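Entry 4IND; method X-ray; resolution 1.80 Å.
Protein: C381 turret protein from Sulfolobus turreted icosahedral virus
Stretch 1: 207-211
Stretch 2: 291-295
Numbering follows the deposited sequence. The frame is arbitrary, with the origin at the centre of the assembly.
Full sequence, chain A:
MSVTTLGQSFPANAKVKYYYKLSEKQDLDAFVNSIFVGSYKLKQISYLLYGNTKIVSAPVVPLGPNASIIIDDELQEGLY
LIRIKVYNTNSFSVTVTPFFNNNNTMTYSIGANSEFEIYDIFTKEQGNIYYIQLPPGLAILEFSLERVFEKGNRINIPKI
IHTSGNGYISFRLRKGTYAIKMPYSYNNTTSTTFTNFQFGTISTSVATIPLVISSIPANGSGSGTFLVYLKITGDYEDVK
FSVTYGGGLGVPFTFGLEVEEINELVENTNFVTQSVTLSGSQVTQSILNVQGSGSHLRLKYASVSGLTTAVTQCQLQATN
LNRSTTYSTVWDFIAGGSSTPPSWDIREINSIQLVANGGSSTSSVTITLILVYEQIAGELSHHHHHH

Stretch 1 207-211: ATIPL
Stretch 2 291-295: QGSGS

Residues 207-211 and 291-295 of the C381 turret protein lie 82 or more residues apart in sequence wherever they touch, yet they form a small contact that buries 160 Å² in total. The first stretch is extended: from Thr208 to Leu211 it is a β-strand that continues later in the chain, with phi/psi of -136/132° at Thr208, -119/114° at Ile209, -73/140° at Pro210 and -104/106° at Leu211. The other segment bends repeatedly. Gln291 is extended at -57/132°, Gly292 turns to 83/7°, Ser293 adopts -95/-13°, Gly294 turns again to 87/22°, and Ser295 returns to an extended -149/172°. The register is set where the CA atoms of Ile209 and Gly292 approach to 4.5 Å.

No conventional hydrogen bond links the two stretches. Their polar contact is instead a CA-H...O interaction, in which Gly292 CA lies 3.3 Å from Thr208 O with an angle of 133° at the hydrogen. A CA hydrogen, slightly acidified by the flanking peptide groups, can approach a carbonyl oxygen in this way, although the attraction is modest. Glycine suits the site because of its backbone angles, which would jam a CB against the carbonyl oxygen of Gln291; an ideal CB would sit 3.4 Å from Thr208 O, near but not clashing. Thr208 takes part through its backbone; its side chain, chi1 -54° (m), comes no nearer than 6.2 Å, from Thr208 CB to Gly292 CA.

The remaining contacts are van der Waals packing around the glycines. Pro210, with its ring puckered C-gamma exo, brings CD to 3.3 Å from Gly292 O, a close approach between a ring methylene and a carbonyl oxygen. Proline has no amide hydrogen, and the contact here is between its ring carbon and the oxygen. Ile209 has its CA-to-CB bond directed sideways to the loop and adopts chi1 -55° (m) and chi2 163° (t). Its CG2 lies 3.6 Å from Gly292 O, while CD1 reaches to 4.1 Å from Gly294 CA. The branched aliphatic side chain thus touches both Gly292 and Gly294, and its hydrocarbon surface suits a buried position. Gly294, also buried, has the same kind of backbone constraint as Gly292: a CB would be jammed against the carbonyl oxygen of Ser293.

Within the loop, hydroxyl chemistry ties the serines together. Ser293 and Ser295 both point their CA-to-CB bonds away from the strand, with chi1 of 71° and 70° (both p). Ser295 OG donates a hydrogen bond to Ser293 OG at 2.7 Å, and Ser295 N makes a weak one to Ser293 OG at 3.2 Å, its N-H...O angle only 122°. Short, polar serine side chains can bridge the turn at Gly294 in this way without entering the interface.

At the margins, Leu211, m at chi1 (-56°) and t at chi2 (173°), makes no contact with the loop. Gln291 extends with chi1 -179° (t), chi2 -172° (t) and chi3 32°, its NE2 hydrogen-bonded elsewhere in the structure.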

ATOM      1  N   ALA A 207      18.312 -21.677   0.276  1.00 52.54           N
ATOM      2  CA  ALA A 207      17.123 -22.212   0.953  1.00 48.63           C
ATOM      3  C   ALA A 207      16.375 -23.247   0.115  1.00 43.06           C
ATOM      4  O   ALA A 207      16.026 -22.991  -1.038  1.00 46.21           O
ATOM      5  CB  ALA A 207      16.173 -21.080   1.353  1.00 45.23           C
ATOM      6  N   THR A 208      16.092 -24.399   0.724  1.00 41.68           N
ATOM      7  CA  THR A 208      15.458 -25.528   0.032  1.00 41.89           C
ATOM      8  C   THR A 208      14.347 -26.178   0.865  1.00 47.79           C
ATOM      9  O   THR A 208      14.533 -26.472   2.045  1.00 45.89           O
ATOM     10  CB  THR A 208      16.488 -26.622  -0.285  1.00 52.51           C
ATOM     11  OG1 THR A 208      17.590 -26.052  -0.999  1.00 62.30           O
ATOM     12  CG2 THR A 208      15.857 -27.729  -1.121  1.00 47.22           C
ATOM     13  N   ILE A 209      13.198 -26.406   0.242  1.00 41.53           N
ATOM     14  CA  ILE A 209      12.090 -27.077   0.905  1.00 35.89           C
ATOM     15  C   ILE A 209      11.754 -28.378   0.174  1.00 36.31           C
ATOM     16  O   ILE A 209      11.301 -28.348  -0.966  1.00 36.14           O
ATOM     17  CB  ILE A 209      10.829 -26.199   0.903  1.00 34.08           C
ATOM     18  CG1 ILE A 209      11.118 -24.830   1.510  1.00 35.69           C
ATOM     19  CG2 ILE A 209       9.690 -26.891   1.650  1.00 37.06           C
ATOM     20  CD1 ILE A 209      10.059 -23.797   1.184  1.00 36.47           C
ATOM     21  N   PRO A 210      11.969 -29.525   0.827  1.00 42.61           N
ATOM     22  CA  PRO A 210      11.586 -30.807   0.227  1.00 35.92           C
ATOM     23  C   PRO A 210      10.072 -31.000   0.230  1.00 37.03           C
ATOM     24  O   PRO A 210       9.410 -30.665   1.204  1.00 36.08           O
ATOM     25  CB  PRO A 210      12.221 -31.834   1.166  1.00 40.14           C
ATOM     26  CG  PRO A 210      13.243 -31.071   1.961  1.00 44.76           C
ATOM     27  CD  PRO A 210      12.679 -29.706   2.102  1.00 38.05           C
ATOM     28  N   LEU A 211       9.537 -31.546  -0.851  1.00 35.57           N
ATOM     29  CA  LEU A 211       8.128 -31.877  -0.927  1.00 38.74           C
ATOM     30  C   LEU A 211       8.038 -33.380  -0.759  1.00 38.08           C
ATOM     31  O   LEU A 211       8.400 -34.138  -1.656  1.00 39.50           O
ATOM     32  CB  LEU A 211       7.557 -31.449  -2.277  1.00 30.30           C
ATOM     33  CG  LEU A 211       7.753 -29.975  -2.611  1.00 40.96           C
ATOM     34  CD1 LEU A 211       7.322 -29.676  -4.029  1.00 38.93           C
ATOM     35  CD2 LEU A 211       7.001 -29.091  -1.631  1.00 39.35           C
ATOM     36  N   GLN A 291      14.330 -25.586   9.803  1.00 30.83           N
ATOM     37  CA  GLN A 291      14.922 -25.325   8.477  1.00 36.70           C
ATOM     38  C   GLN A 291      14.387 -26.298   7.422  1.00 48.04           C
ATOM     39  O   GLN A 291      14.347 -27.511   7.648  1.00 42.60           O
ATOM     40  CB  GLN A 291      16.456 -25.408   8.522  1.00 40.32           C
ATOM     41  CG  GLN A 291      17.112 -25.105   7.160  1.00 43.13           C
ATOM     42  CD  GLN A 291      18.604 -25.378   7.144  1.00 52.79           C
ATOM     43  OE1 GLN A 291      19.091 -26.284   7.826  1.00 50.65           O
ATOM     44  NE2 GLN A 291      19.340 -24.596   6.354  1.00 55.32           N
ATOM     45  N   GLY A 292      13.975 -25.771   6.272  1.00 41.89           N
ATOM     46  CA  GLY A 292      13.491 -26.612   5.195  1.00 37.42           C
ATOM     47  C   GLY A 292      12.036 -27.011   5.324  1.00 36.38           C
ATOM     48  O   GLY A 292      11.553 -27.812   4.541  1.00 39.15           O
ATOM     49  N   SER A 293      11.339 -26.454   6.311  1.00 32.47           N
ATOM     50  CA  SER A 293       9.955 -26.832   6.585  1.00 34.48           C
ATOM     51  C   SER A 293       8.928 -25.925   5.927  1.00 39.04           C
ATOM     52  O   SER A 293       7.740 -26.246   5.908  1.00 41.10           O
ATOM     53  CB  SER A 293       9.707 -26.797   8.097  1.00 34.01           C
ATOM     54  OG  SER A 293       9.683 -25.457   8.560  1.00 33.57           O
ATOM     55  N   GLY A 294       9.368 -24.776   5.426  1.00 36.80           N
ATOM     56  CA  GLY A 294       8.444 -23.776   4.912  1.00 41.28           C
ATOM     57  C   GLY A 294       7.961 -22.864   6.030  1.00 31.02           C
ATOM     58  O   GLY A 294       6.903 -22.233   5.916  1.00 35.09           O
ATOM     59  N   SER A 295       8.725 -22.798   7.119  1.00 32.06           N
ATOM     60  CA  SER A 295       8.345 -21.928   8.229  1.00 32.01           C
ATOM     61  C   SER A 295       9.559 -21.399   8.948  1.00 31.61           C
ATOM     62  O   SER A 295      10.684 -21.831   8.689  1.00 33.82           O
ATOM     63  CB  SER A 295       7.437 -22.677   9.209  1.00 39.13           C
ATOM     64  OG  SER A 295       8.159 -23.678   9.906  1.00 37.55           O
TER